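Local coordinates for protein ABC transporter permease (Klebsiella pneumoniae, PDB 5NUP) that probably takes misplaced phospholipids out of the outer leaflet of the outer membrane, as the lipoprotein MlaA of a lipid-transport pathway, at residues M24-N28 with Q134-Y138; R38-W44 with E176-L182; T86-N91 with D101-M105; P115-S120 with I209-G213. All coordinates share one frame; numbering follows the deposited sequence.

Contact 1. Residues M24-N28 with Q134-Y138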
loop_
_atom_site.group_PDB
_atom_site.type_symbol
_atom_site.label_atom_id
_atom_site.label_comp_id
_atom_site.label_asym_id
_atom_site.label_seq_id
_atom_site.Cartn_x
_atom_site.Cartn_y
_atom_site.Cartn_z
ATOM N N MET F 24 -12.928 -30.803 66.218
ATOM C CA MET F 24 -13.127 -29.715 65.261
ATOM C C MET F 24 -13.934 -30.160 64.049
ATOM O O MET F 24 -14.708 -29.368 63.507
ATOM C CB MET F 24 -11.808 -29.109 64.781
ATOM C CG MET F 24 -10.886 -28.593 65.855
ATOM S SD MET F 24 -11.651 -28.005 67.364
ATOM C CE MET F 24 -12.796 -26.751 66.839
ATOM N N PHE F 25 -13.804 -31.419 63.624
ATOM C CA PHE F 25 -14.518 -31.823 62.427
ATOM C C PHE F 25 -16.011 -31.834 62.666
ATOM O O PHE F 25 -16.782 -31.390 61.807
ATOM C CB PHE F 25 -14.070 -33.200 61.945
ATOM C CG PHE F 25 -14.984 -33.770 60.877
ATOM C CD1 PHE F 25 -16.086 -34.561 61.202
ATOM C CD2 PHE F 25 -14.763 -33.467 59.533
ATOM C CE1 PHE F 25 -16.936 -35.061 60.195
ATOM C CE2 PHE F 25 -15.590 -33.959 58.537
ATOM C CZ PHE F 25 -16.680 -34.756 58.861
ATOM N N ASN F 26 -16.427 -32.302 63.836
ATOM C CA ASN F 26 -17.847 -32.294 64.142
ATOM C C ASN F 26 -18.377 -30.871 64.234
ATOM O O ASN F 26 -19.545 -30.611 63.909
ATOM C CB ASN F 26 -18.109 -33.052 65.446
ATOM C CG ASN F 26 -19.394 -33.839 65.409
ATOM O OD1 ASN F 26 -19.645 -34.582 64.455
ATOM N ND2 ASN F 26 -20.236 -33.649 66.420
ATOM N N PHE F 27 -17.533 -29.933 64.650
ATOM C CA PHE F 27 -17.922 -28.537 64.567
ATOM C C PHE F 27 -18.039 -28.080 63.118
ATOM O O PHE F 27 -18.984 -27.363 62.763
ATOM C CB PHE F 27 -16.929 -27.672 65.331
ATOM C CG PHE F 27 -17.192 -26.221 65.188
ATOM C CD1 PHE F 27 -18.252 -25.636 65.856
ATOM C CD2 PHE F 27 -16.384 -25.438 64.397
ATOM C CE1 PHE F 27 -18.509 -24.307 65.732
ATOM C CE2 PHE F 27 -16.627 -24.099 64.275
ATOM C CZ PHE F 27 -17.698 -23.533 64.943
ATOM N N ASN F 28 -17.110 -28.504 62.258
ATOM C CA ASN F 28 -17.169 -28.066 60.867
ATOM C C ASN F 28 -18.287 -28.761 60.107
ATOM O O ASN F 28 -18.895 -28.159 59.216
ATOM C CB ASN F 28 -15.850 -28.319 60.149
ATOM C CG ASN F 28 -14.754 -27.386 60.603
ATOM O OD1 ASN F 28 -14.993 -26.209 60.864
ATOM N ND2 ASN F 28 -13.515 -27.889 60.610
ATOM N N GLN F 134 -6.670 -30.344 62.386
ATOM C CA GLN F 134 -7.943 -30.008 61.775
ATOM C C GLN F 134 -8.395 -28.677 62.340
ATOM O O GLN F 134 -8.534 -28.532 63.558
ATOM C CB GLN F 134 -8.998 -31.076 62.030
ATOM C CG GLN F 134 -10.355 -30.563 61.694
ATOM C CD GLN F 134 -10.815 -31.202 60.434
ATOM O OE1 GLN F 134 -10.183 -32.148 59.974
ATOM N NE2 GLN F 134 -11.840 -30.642 59.807
ATOM N N LEU F 135 -8.614 -27.762 61.506
ATOM C CA LEU F 135 -8.910 -26.527 62.196
ATOM C C LEU F 135 -10.400 -26.214 62.121
ATOM O O LEU F 135 -11.088 -26.621 61.175
ATOM C CB LEU F 135 -8.135 -25.351 61.591
ATOM C CG LEU F 135 -6.634 -25.123 61.761
ATOM C CD1 LEU F 135 -6.318 -24.744 63.196
ATOM C CD2 LEU F 135 -5.861 -26.319 61.344
ATOM N N PRO F 136 -10.928 -25.515 63.123
ATOM C CA PRO F 136 -12.310 -25.031 63.024
ATOM C C PRO F 136 -12.387 -23.932 61.973
ATOM O O PRO F 136 -11.542 -23.036 61.941
ATOM C CB PRO F 136 -12.604 -24.501 64.429
ATOM C CG PRO F 136 -11.256 -24.201 65.013
ATOM C CD PRO F 136 -10.354 -25.270 64.461
ATOM N N PHE F 137 -13.396 -24.029 61.103
ATOM C CA PHE F 137 -13.653 -23.096 60.004
ATOM C C PHE F 137 -12.687 -23.270 58.833
ATOM O O PHE F 137 -13.040 -22.960 57.694
ATOM C CB PHE F 137 -13.609 -21.636 60.483
ATOM C CG PHE F 137 -14.600 -21.311 61.584
ATOM C CD1 PHE F 137 -14.160 -21.052 62.884
ATOM C CD2 PHE F 137 -15.971 -21.284 61.330
ATOM C CE1 PHE F 137 -15.058 -20.756 63.906
ATOM C CE2 PHE F 137 -16.877 -20.989 62.358
ATOM C CZ PHE F 137 -16.413 -20.720 63.642
ATOM N N TYR F 138 -11.484 -23.776 59.070
ATOM C CA TYR F 138 -10.511 -23.942 57.981
ATOM C C TYR F 138 -10.690 -25.292 57.290
ATOM O O TYR F 138 -11.017 -25.361 56.104
ATOM C CB TYR F 138 -9.090 -23.762 58.510
ATOM C CG TYR F 138 -8.035 -23.653 57.447
ATOM C CD1 TYR F 138 -7.479 -24.795 56.879
ATOM C CD2 TYR F 138 -7.562 -22.417 57.031
ATOM C CE1 TYR F 138 -6.479 -24.709 55.900
ATOM C CE2 TYR F 138 -6.569 -22.316 56.057
ATOM C CZ TYR F 138 -6.025 -23.467 55.493
ATOM O OH TYR F 138 -5.039 -23.384 54.524
#

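Contact 2. Residues R38-W44 with E176-L182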
loop_
_atom_site.group_PDB
_atom_site.type_symbol
_atom_site.label_atom_id
_atom_site.label_comp_id
_atom_site.label_asym_id
_atom_site.label_seq_id
_atom_site.Cartn_x
_atom_site.Cartn_y
_atom_site.Cartn_z
ATOM N N ARG F 38 -23.005 -23.593 53.745
ATOM C CA ARG F 38 -23.761 -24.286 52.706
ATOM C C ARG F 38 -24.945 -23.415 52.295
ATOM O O ARG F 38 -25.290 -23.369 51.108
ATOM C CB ARG F 38 -24.231 -25.681 53.129
ATOM C CG ARG F 38 -25.166 -26.254 52.097
ATOM C CD ARG F 38 -26.004 -27.401 52.554
ATOM N NE ARG F 38 -25.975 -28.446 51.536
ATOM C CZ ARG F 38 -26.866 -28.564 50.552
ATOM N NH1 ARG F 38 -26.761 -29.550 49.665
ATOM N NH2 ARG F 38 -27.856 -27.682 50.445
ATOM N N PRO F 39 -25.601 -22.715 53.224
ATOM C CA PRO F 39 -26.462 -21.610 52.773
ATOM C C PRO F 39 -25.719 -20.601 51.907
ATOM O O PRO F 39 -26.268 -20.124 50.906
ATOM C CB PRO F 39 -26.959 -20.980 54.085
ATOM C CG PRO F 39 -26.676 -21.971 55.159
ATOM C CD PRO F 39 -25.909 -23.128 54.606
ATOM N N VAL F 40 -24.472 -20.267 52.259
ATOM C CA VAL F 40 -23.704 -19.335 51.438
ATOM C C VAL F 40 -23.364 -19.949 50.083
ATOM O O VAL F 40 -23.315 -19.243 49.070
ATOM C CB VAL F 40 -22.439 -18.872 52.182
ATOM C CG1 VAL F 40 -21.608 -18.017 51.291
ATOM C CG2 VAL F 40 -22.800 -18.061 53.375
ATOM N N ALA F 41 -23.196 -21.267 50.011
ATOM C CA ALA F 41 -22.876 -21.861 48.719
ATOM C C ALA F 41 -24.106 -22.081 47.856
ATOM O O ALA F 41 -23.979 -22.105 46.627
ATOM C CB ALA F 41 -22.150 -23.191 48.895
ATOM N N VAL F 42 -25.297 -22.239 48.450
ATOM C CA VAL F 42 -26.480 -22.327 47.597
ATOM C C VAL F 42 -26.884 -20.947 47.110
ATOM O O VAL F 42 -27.290 -20.795 45.949
ATOM C CB VAL F 42 -27.662 -23.027 48.290
ATOM C CG1 VAL F 42 -27.282 -24.414 48.709
ATOM C CG2 VAL F 42 -28.171 -22.218 49.458
ATOM N N ALA F 43 -26.713 -19.915 47.942
ATOM C CA ALA F 43 -26.936 -18.557 47.462
ATOM C C ALA F 43 -25.978 -18.237 46.317
ATOM O O ALA F 43 -26.365 -17.593 45.336
ATOM C CB ALA F 43 -26.781 -17.562 48.611
ATOM N N TRP F 44 -24.725 -18.693 46.425
ATOM C CA TRP F 44 -23.760 -18.556 45.340
ATOM C C TRP F 44 -24.273 -19.239 44.080
ATOM O O TRP F 44 -24.253 -18.661 42.983
ATOM C CB TRP F 44 -22.421 -19.160 45.783
ATOM C CG TRP F 44 -21.213 -18.898 44.908
ATOM C CD1 TRP F 44 -20.674 -19.740 43.979
ATOM C CD2 TRP F 44 -20.379 -17.728 44.924
ATOM N NE1 TRP F 44 -19.567 -19.160 43.405
ATOM C CE2 TRP F 44 -19.367 -17.926 43.970
ATOM C CE3 TRP F 44 -20.399 -16.530 45.646
ATOM C CZ2 TRP F 44 -18.389 -16.973 43.721
ATOM C CZ3 TRP F 44 -19.432 -15.587 45.394
ATOM C CH2 TRP F 44 -18.443 -15.811 44.442
ATOM N N GLU F 176 -16.774 -21.352 46.224
ATOM C CA GLU F 176 -16.993 -21.990 44.933
ATOM C C GLU F 176 -16.818 -23.500 45.055
ATOM O O GLU F 176 -17.700 -24.271 44.658
ATOM C CB GLU F 176 -16.077 -21.386 43.862
ATOM C CG GLU F 176 -16.116 -22.165 42.552
ATOM C CD GLU F 176 -17.381 -21.901 41.752
ATOM O OE1 GLU F 176 -17.955 -22.876 41.213
ATOM O OE2 GLU F 176 -17.804 -20.721 41.684
ATOM N N THR F 177 -15.726 -23.936 45.688
ATOM C CA THR F 177 -15.523 -25.363 45.937
ATOM C C THR F 177 -16.704 -25.979 46.684
ATOM O O THR F 177 -17.129 -27.100 46.370
ATOM C CB THR F 177 -14.226 -25.579 46.723
ATOM O OG1 THR F 177 -13.127 -24.984 46.018
ATOM C CG2 THR F 177 -13.976 -27.075 46.942
ATOM N N ARG F 178 -17.228 -25.282 47.697
ATOM C CA ARG F 178 -18.431 -25.777 48.357
ATOM C C ARG F 178 -19.616 -25.732 47.401
ATOM O O ARG F 178 -20.432 -26.662 47.367
ATOM C CB ARG F 178 -18.717 -24.993 49.644
ATOM C CG ARG F 178 -19.944 -25.505 50.417
ATOM C CD ARG F 178 -19.692 -26.939 50.838
ATOM N NE ARG F 178 -20.711 -27.521 51.707
ATOM C CZ ARG F 178 -21.587 -28.438 51.312
ATOM N NH1 ARG F 178 -21.571 -28.866 50.056
ATOM N NH2 ARG F 178 -22.478 -28.924 52.170
ATOM N N ALA F 179 -19.737 -24.647 46.632
ATOM C CA ALA F 179 -20.839 -24.551 45.680
ATOM C C ALA F 179 -20.813 -25.719 44.701
ATOM O O ALA F 179 -21.861 -26.271 44.356
ATOM C CB ALA F 179 -20.791 -23.217 44.934
ATOM N N GLN F 180 -19.626 -26.122 44.242
ATOM C CA GLN F 180 -19.594 -27.264 43.335
ATOM C C GLN F 180 -19.871 -28.562 44.079
ATOM O O GLN F 180 -20.592 -29.427 43.570
ATOM C CB GLN F 180 -18.281 -27.317 42.572
ATOM C CG GLN F 180 -17.874 -25.970 42.067
ATOM C CD GLN F 180 -17.149 -26.050 40.757
ATOM O OE1 GLN F 180 -17.297 -25.167 39.926
ATOM N NE2 GLN F 180 -16.420 -27.142 40.533
ATOM N N LEU F 181 -19.348 -28.706 45.300
ATOM C CA LEU F 181 -19.685 -29.895 46.085
ATOM C C LEU F 181 -21.140 -29.917 46.537
ATOM O O LEU F 181 -21.527 -30.867 47.221
ATOM C CB LEU F 181 -18.791 -30.024 47.327
ATOM C CG LEU F 181 -17.291 -30.263 47.212
ATOM C CD1 LEU F 181 -16.634 -29.947 48.538
ATOM C CD2 LEU F 181 -17.059 -31.715 46.841
ATOM N N LEU F 182 -21.946 -28.904 46.200
ATOM C CA LEU F 182 -23.322 -28.856 46.683
ATOM C C LEU F 182 -24.120 -30.080 46.266
ATOM O O LEU F 182 -25.118 -30.412 46.915
ATOM C CB LEU F 182 -24.029 -27.599 46.189
ATOM C CG LEU F 182 -24.047 -26.450 47.188
ATOM C CD1 LEU F 182 -24.573 -25.202 46.508
ATOM C CD2 LEU F 182 -24.883 -26.843 48.423
#

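Contact 3. Residues T86-N91 with D101-M105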
loop_
_atom_site.group_PDB
_atom_site.type_symbol
_atom_site.label_atom_id
_atom_site.label_comp_id
_atom_site.label_asym_id
_atom_site.label_seq_id
_atom_site.Cartn_x
_atom_site.Cartn_y
_atom_site.Cartn_z
ATOM N N THR F 86 3.119 -20.340 30.268
ATOM C CA THR F 86 2.284 -19.981 29.128
ATOM C C THR F 86 0.880 -19.660 29.597
ATOM O O THR F 86 0.250 -18.714 29.111
ATOM C CB THR F 86 2.244 -21.120 28.101
ATOM O OG1 THR F 86 3.582 -21.504 27.736
ATOM C CG2 THR F 86 1.479 -20.694 26.854
ATOM N N ARG F 87 0.391 -20.418 30.577
ATOM C CA ARG F 87 -0.922 -20.132 31.135
ATOM C C ARG F 87 -0.946 -18.742 31.755
ATOM O O ARG F 87 -1.816 -17.930 31.439
ATOM C CB ARG F 87 -1.304 -21.203 32.166
ATOM C CG ARG F 87 -1.952 -22.433 31.561
ATOM C CD ARG F 87 -2.725 -23.199 32.595
ATOM N NE ARG F 87 -3.654 -22.291 33.251
ATOM C CZ ARG F 87 -4.901 -22.074 32.864
ATOM N NH1 ARG F 87 -5.401 -22.688 31.800
ATOM N NH2 ARG F 87 -5.632 -21.209 33.535
ATOM N N PHE F 88 0.043 -18.421 32.586
ATOM C CA PHE F 88 0.022 -17.117 33.230
ATOM C C PHE F 88 0.101 -15.991 32.206
ATOM O O PHE F 88 -0.612 -14.988 32.318
ATOM C CB PHE F 88 1.146 -16.997 34.259
ATOM C CG PHE F 88 1.203 -15.660 34.898
ATOM C CD1 PHE F 88 0.165 -15.224 35.699
ATOM C CD2 PHE F 88 2.263 -14.814 34.654
ATOM C CE1 PHE F 88 0.199 -13.954 36.259
ATOM C CE2 PHE F 88 2.311 -13.559 35.205
ATOM C CZ PHE F 88 1.279 -13.128 36.017
ATOM N N PHE F 89 0.912 -16.167 31.160
ATOM C CA PHE F 89 1.206 -15.060 30.253
ATOM C C PHE F 89 0.042 -14.814 29.298
ATOM O O PHE F 89 -0.482 -13.695 29.217
ATOM C CB PHE F 89 2.511 -15.367 29.528
ATOM C CG PHE F 89 2.694 -14.648 28.232
ATOM C CD1 PHE F 89 2.721 -13.254 28.178
ATOM C CD2 PHE F 89 2.934 -15.369 27.068
ATOM C CE1 PHE F 89 2.930 -12.607 26.983
ATOM C CE2 PHE F 89 3.156 -14.725 25.875
ATOM C CZ PHE F 89 3.151 -13.345 25.830
ATOM N N LEU F 90 -0.438 -15.867 28.637
ATOM C CA LEU F 90 -1.618 -15.717 27.798
ATOM C C LEU F 90 -2.812 -15.197 28.586
ATOM O O LEU F 90 -3.473 -14.248 28.147
ATOM C CB LEU F 90 -1.952 -17.058 27.147
ATOM C CG LEU F 90 -0.838 -17.678 26.305
ATOM C CD1 LEU F 90 -1.383 -18.885 25.545
ATOM C CD2 LEU F 90 -0.277 -16.635 25.335
ATOM N N ASN F 91 -3.063 -15.747 29.784
ATOM C CA ASN F 91 -4.295 -15.411 30.496
ATOM C C ASN F 91 -4.241 -14.032 31.137
ATOM O O ASN F 91 -5.283 -13.397 31.293
ATOM C CB ASN F 91 -4.587 -16.435 31.584
ATOM C CG ASN F 91 -5.006 -17.778 31.034
ATOM O OD1 ASN F 91 -5.035 -18.783 31.763
ATOM N ND2 ASN F 91 -5.320 -17.818 29.749
ATOM N N ASP F 101 -9.921 -17.727 30.231
ATOM C CA ASP F 101 -8.915 -18.789 30.128
ATOM C C ASP F 101 -8.491 -18.888 28.665
ATOM O O ASP F 101 -8.827 -19.826 27.939
ATOM C CB ASP F 101 -9.451 -20.120 30.664
ATOM C CG ASP F 101 -8.359 -21.209 30.781
ATOM O OD1 ASP F 101 -7.158 -20.888 30.628
ATOM O OD2 ASP F 101 -8.694 -22.392 31.032
ATOM N N VAL F 102 -7.659 -17.930 28.258
ATOM C CA VAL F 102 -7.204 -17.890 26.876
ATOM C C VAL F 102 -6.305 -19.085 26.581
ATOM O O VAL F 102 -6.483 -19.776 25.572
ATOM C CB VAL F 102 -6.493 -16.552 26.585
ATOM C CG1 VAL F 102 -5.909 -16.544 25.164
ATOM C CG2 VAL F 102 -7.438 -15.371 26.805
ATOM N N ALA F 103 -5.308 -19.324 27.438
ATOM C CA ALA F 103 -4.441 -20.482 27.256
ATOM C C ALA F 103 -5.250 -21.766 27.146
ATOM O O ALA F 103 -4.893 -22.667 26.381
ATOM C CB ALA F 103 -3.423 -20.584 28.398
ATOM N N GLY F 104 -6.342 -21.874 27.915
ATOM C CA GLY F 104 -7.109 -23.113 27.924
ATOM C C GLY F 104 -7.800 -23.424 26.608
ATOM O O GLY F 104 -7.734 -24.558 26.119
ATOM N N MET F 105 -8.424 -22.424 25.986
ATOM C CA MET F 105 -9.031 -22.660 24.679
ATOM C C MET F 105 -8.013 -22.682 23.552
ATOM O O MET F 105 -8.323 -23.201 22.476
ATOM C CB MET F 105 -10.132 -21.641 24.377
ATOM C CG MET F 105 -10.030 -20.311 25.077
ATOM S SD MET F 105 -11.585 -19.396 24.889
ATOM C CE MET F 105 -11.248 -17.930 25.841
#

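Contact 4. Residues P115-S120 with I209-G213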
loop_
_atom_site.group_PDB
_atom_site.type_symbol
_atom_site.label_atom_id
_atom_site.label_comp_id
_atom_site.label_asym_id
_atom_site.label_seq_id
_atom_site.Cartn_x
_atom_site.Cartn_y
_atom_site.Cartn_z
ATOM N N PRO F 115 -3.030 -26.637 41.316
ATOM C CA PRO F 115 -1.635 -26.215 41.476
ATOM C C PRO F 115 -0.751 -27.249 42.148
ATOM O O PRO F 115 -1.199 -28.026 42.995
ATOM C CB PRO F 115 -1.741 -24.942 42.337
ATOM C CG PRO F 115 -3.136 -24.816 42.728
ATOM C CD PRO F 115 -3.934 -25.542 41.708
ATOM N N HIS F 116 0.516 -27.251 41.722
ATOM C CA HIS F 116 1.623 -27.937 42.386
ATOM C C HIS F 116 2.501 -26.826 42.952
ATOM O O HIS F 116 3.141 -26.095 42.192
ATOM C CB HIS F 116 2.423 -28.814 41.422
ATOM C CG HIS F 116 1.739 -30.086 41.037
ATOM N ND1 HIS F 116 0.420 -30.129 40.641
ATOM C CD2 HIS F 116 2.192 -31.358 40.968
ATOM C CE1 HIS F 116 0.088 -31.374 40.349
ATOM N NE2 HIS F 116 1.146 -32.139 40.537
ATOM N N ARG F 117 2.521 -26.680 44.272
ATOM C CA ARG F 117 3.290 -25.608 44.895
ATOM C C ARG F 117 4.315 -26.140 45.884
ATOM O O ARG F 117 4.741 -27.296 45.778
ATOM C CB ARG F 117 2.340 -24.609 45.556
ATOM C CG ARG F 117 1.405 -24.044 44.527
ATOM C CD ARG F 117 0.485 -22.965 45.037
ATOM N NE ARG F 117 1.017 -22.171 46.135
ATOM C CZ ARG F 117 0.249 -21.384 46.885
ATOM N NH1 ARG F 117 0.761 -20.705 47.897
ATOM N NH2 ARG F 117 -1.045 -21.291 46.637
ATOM N N PHE F 118 4.757 -25.293 46.817
ATOM C CA PHE F 118 5.971 -25.634 47.540
ATOM C C PHE F 118 5.747 -26.818 48.467
ATOM O O PHE F 118 6.687 -27.578 48.728
ATOM C CB PHE F 118 6.506 -24.441 48.329
ATOM C CG PHE F 118 7.932 -24.627 48.766
ATOM C CD1 PHE F 118 8.316 -24.303 50.064
ATOM C CD2 PHE F 118 8.888 -25.145 47.886
ATOM C CE1 PHE F 118 9.635 -24.501 50.482
ATOM C CE2 PHE F 118 10.192 -25.331 48.285
ATOM C CZ PHE F 118 10.576 -25.004 49.576
ATOM N N GLY F 119 4.521 -27.012 48.950
ATOM C CA GLY F 119 4.219 -28.265 49.615
ATOM C C GLY F 119 4.481 -29.455 48.711
ATOM O O GLY F 119 5.116 -30.433 49.112
ATOM N N SER F 120 4.026 -29.366 47.463
ATOM C CA SER F 120 4.258 -30.433 46.497
ATOM C C SER F 120 5.736 -30.757 46.355
ATOM O O SER F 120 6.120 -31.930 46.306
ATOM C CB SER F 120 3.677 -30.039 45.144
ATOM O OG SER F 120 3.401 -31.194 44.390
ATOM N N ILE F 209 -0.492 -35.290 44.245
ATOM C CA ILE F 209 0.106 -34.071 43.706
ATOM C C ILE F 209 1.643 -34.110 43.747
ATOM O O ILE F 209 2.292 -33.505 42.885
ATOM C CB ILE F 209 -0.496 -32.850 44.439
ATOM C CG1 ILE F 209 -1.696 -32.290 43.671
ATOM C CG2 ILE F 209 0.481 -31.726 44.563
ATOM C CD1 ILE F 209 -2.709 -33.317 43.216
ATOM N N ALA F 210 2.261 -34.848 44.682
ATOM C CA ALA F 210 3.717 -35.059 44.653
ATOM C C ALA F 210 4.053 -36.141 43.621
ATOM O O ALA F 210 3.857 -37.334 43.869
ATOM C CB ALA F 210 4.240 -35.427 46.031
ATOM N N ASN F 211 4.542 -35.704 42.448
ATOM C CA ASN F 211 4.742 -36.502 41.226
ATOM C C ASN F 211 3.447 -37.173 40.816
ATOM O O ASN F 211 3.020 -38.155 41.433
ATOM C CB ASN F 211 5.862 -37.548 41.260
ATOM C CG ASN F 211 7.156 -37.008 41.763
ATOM O OD1 ASN F 211 7.485 -35.842 41.499
ATOM N ND2 ASN F 211 7.955 -37.860 42.403
ATOM N N GLY F 212 2.870 -36.678 39.728
ATOM C CA GLY F 212 1.522 -37.011 39.358
ATOM C C GLY F 212 0.723 -35.736 39.434
ATOM O O GLY F 212 0.981 -34.886 40.293
ATOM N N GLY F 213 -0.232 -35.572 38.533
ATOM C CA GLY F 213 -0.944 -34.320 38.464
ATOM C C GLY F 213 -2.085 -34.397 37.485
ATOM O O GLY F 213 -1.880 -34.561 36.279
#

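Contact 1. Residues M24-N28 with Q134-Y138
Helix 24-28 and segment 134-138 come nearest at Met24 and Pro136, CA to CA 5.3 Å, and the chain then swings through Pro136 and Phe137 with the backbone angles of a type II turn. Asn28 carries the polar half of the contact. Its amide bonds to the backbone on both flanks of Pro136: OD1 accepts from Phe137 N at 2.7 Å, in the carbonyl plane and on a lone pair, while ND2 donates to Leu135 O at 2.8 Å, nearly straight (165°). These two bonds span the proline and hold the amide against rotation. Met24 curls over Pro136. With CG anti to the carbonyl carbon (chi1 -56°) and the chain bent at the next two torsions, the methyl CE reaches Pro136 CB at 3.3 Å, and CG lies against Pro136 CD. Phe27 reaches the turn through its ring, which meets Phe137 in a T-shaped stack, the edge of Phe27 toward a face of Phe137, with centroids 5.0 Å apart and planes at 88°. Val32, further along the same helix, touches both side chains. Gln134 CG packs against Met24 CB and near Phe25 N, and the Phe25 ring leads off to helix 194-209. The arrangement is that of a two-stranded β-hairpin whose turn docks on a helix, its backbone polar groups bound by an asparagine amide.

Contact 2. Residues R38-W44 with E176-L182
Leu182 packs against helix 38-44 and touches three of its side chains. Its CD2 sits over the centre of one face of the Arg38 guanidinium, 3.4 Å from CZ, and also against Val42 CG1; CD1 turns toward the Ala41 backbone. Arg38 presents that face because its chain runs extended through chi1 (172°) and chi2 and bends at chi3; its NE forms a salt bridge with Asp185. Arg178 CG, anti to the backbone N, lies on Ala41 CB at 3.5 Å, and the bend at chi2 (62°) then turns the rest of the chain. Its NE pairs with Asp33, and NH2, with Asp185 as a long, weak partner, comes 3.6 Å from Arg38 NE, so acidic groups probably offset the like charges. Ala41 and Ala179, CA to CA 4.5 Å, let the helices meet: segment axes pass 8.3 Å apart at a near-perpendicular crossing (-81°), joining helices 38-47 and 163-180 of the mainly helical MlaA fold. Trp44 CD1 lies 3.6 Å from Ala179 CB, and NE1 donates to Glu176 OE2 at 2.9 Å, with the acceptor in the indole plane but the donor well above the carboxylate plane. Glu176, bent at chi2 toward the indole, pairs with Arg53 through OE1.

Contact 3. Residues T86-N91 with D101-M105
Ala103 is the knob of this contact: its methyl drops into a hole formed by Thr86, Arg87, Leu90 and Asn91 on one face of helix 86-91. CB lies 3.7 Å from Arg87 CA and 3.9 Å from Leu90 CD1, so the backbone of the short helix 102-105 comes close, with Ala103 CA 5.2 Å from that of Arg87. Asn91 flanks the knob. Its amide lies beside the backbone nitrogens of Val102 and Ala103 in the first helical turn, its plane 79° from the Asp101 carboxylate. Arg87, on the next turn back, bends at chi3 (53°) to bring its guanidinium to that carboxylate. NH1 forms a salt bridge with Asp101, 2.8 Å from OD1 and 3.4 Å from OD2, both weak as hydrogen bonds: the first bent, the second long. NH1 also binds Leu110 O, and NE pairs with Glu65. Asp101 does double duty, since OD1 accepts weakly from Gly104 N at 3.0 Å. Aromatic side chains of neighbouring chains of another protein pack on Leu90 and Val102, placing the contact near the interface. This is a short helix N-capped by Asp101, whose carboxylate is also paired with Arg87, docked knob-into-hole on helix 78-93.

Contact 4. Residues P115-S120 with I209-G213
His116 points its imidazole at the loop 210-213 because CG stands anti to its own carbonyl carbon (chi1 -75°) and the ring is twisted by chi2 of 47°; in Ser120, OG is anti to the backbone N and faces Ile209. The ring is fixed in two ways. NE2 donates to Gly212 O at 2.8 Å along a nearly straight line (170°), with that oxygen close to the ring plane and the donor tilted somewhat from the plane of the carbonyl. Over one face lies Ile209, whose CG2 methyl stands 4.0 Å from the ring centroid, almost on the normal, a CH-pi contact. The edge near CE1 is met by Gly213 CA at 3.6 Å, where the lack of a side chain lets the loop come right up to the ring. At the other nitrogen, ND1 makes a weak bond to Glu114 O, so with both nitrogens facing carbonyls the ring may lean toward its charged form. The same CG2 methyl of Ile209 reaches Ser120 as well, packing against CB at 3.7 Å. Backbones are nearest here, Ser120 CA lying 5.0 Å from Ala210 CA, and the Ala210 methyl rests near Ser120 O. The Tyr72 ring, on helix 65-74, meets that of His116 at a shallow angle, and Pro115 packs on Val68 of that helix. Arg117, just before helix 118-124, forms a salt bridge with Asp152. The loop leaving the C-terminal end of helix 194-209 is thus joined to the loop leading into helix 118-124 through His116, and to its first turn through Ser120, beside helix 65-74.

Overall arrangement
The four contacts are spread round the helical MlaA chain and none touches another. Contacts 1 and 3 lie farthest apart, about 36 Å and on opposite sides of the chain's centre; contacts 2 and 4, about 26 Å apart, also face each other across it. Contact 1 is about 17 Å from contact 2, on the consecutive helices 18-35 and 38-47, and contact 4 about 20 Å from contact 3 (all centre to centre). Along the chain contact 3 is local and nested inside the loops closed by contacts 1 and 2, whereas contacts 1, 2 and 4 interleave. Long-range ties bring distant helices together, consistent with the ring-like shape of MlaA in the membrane.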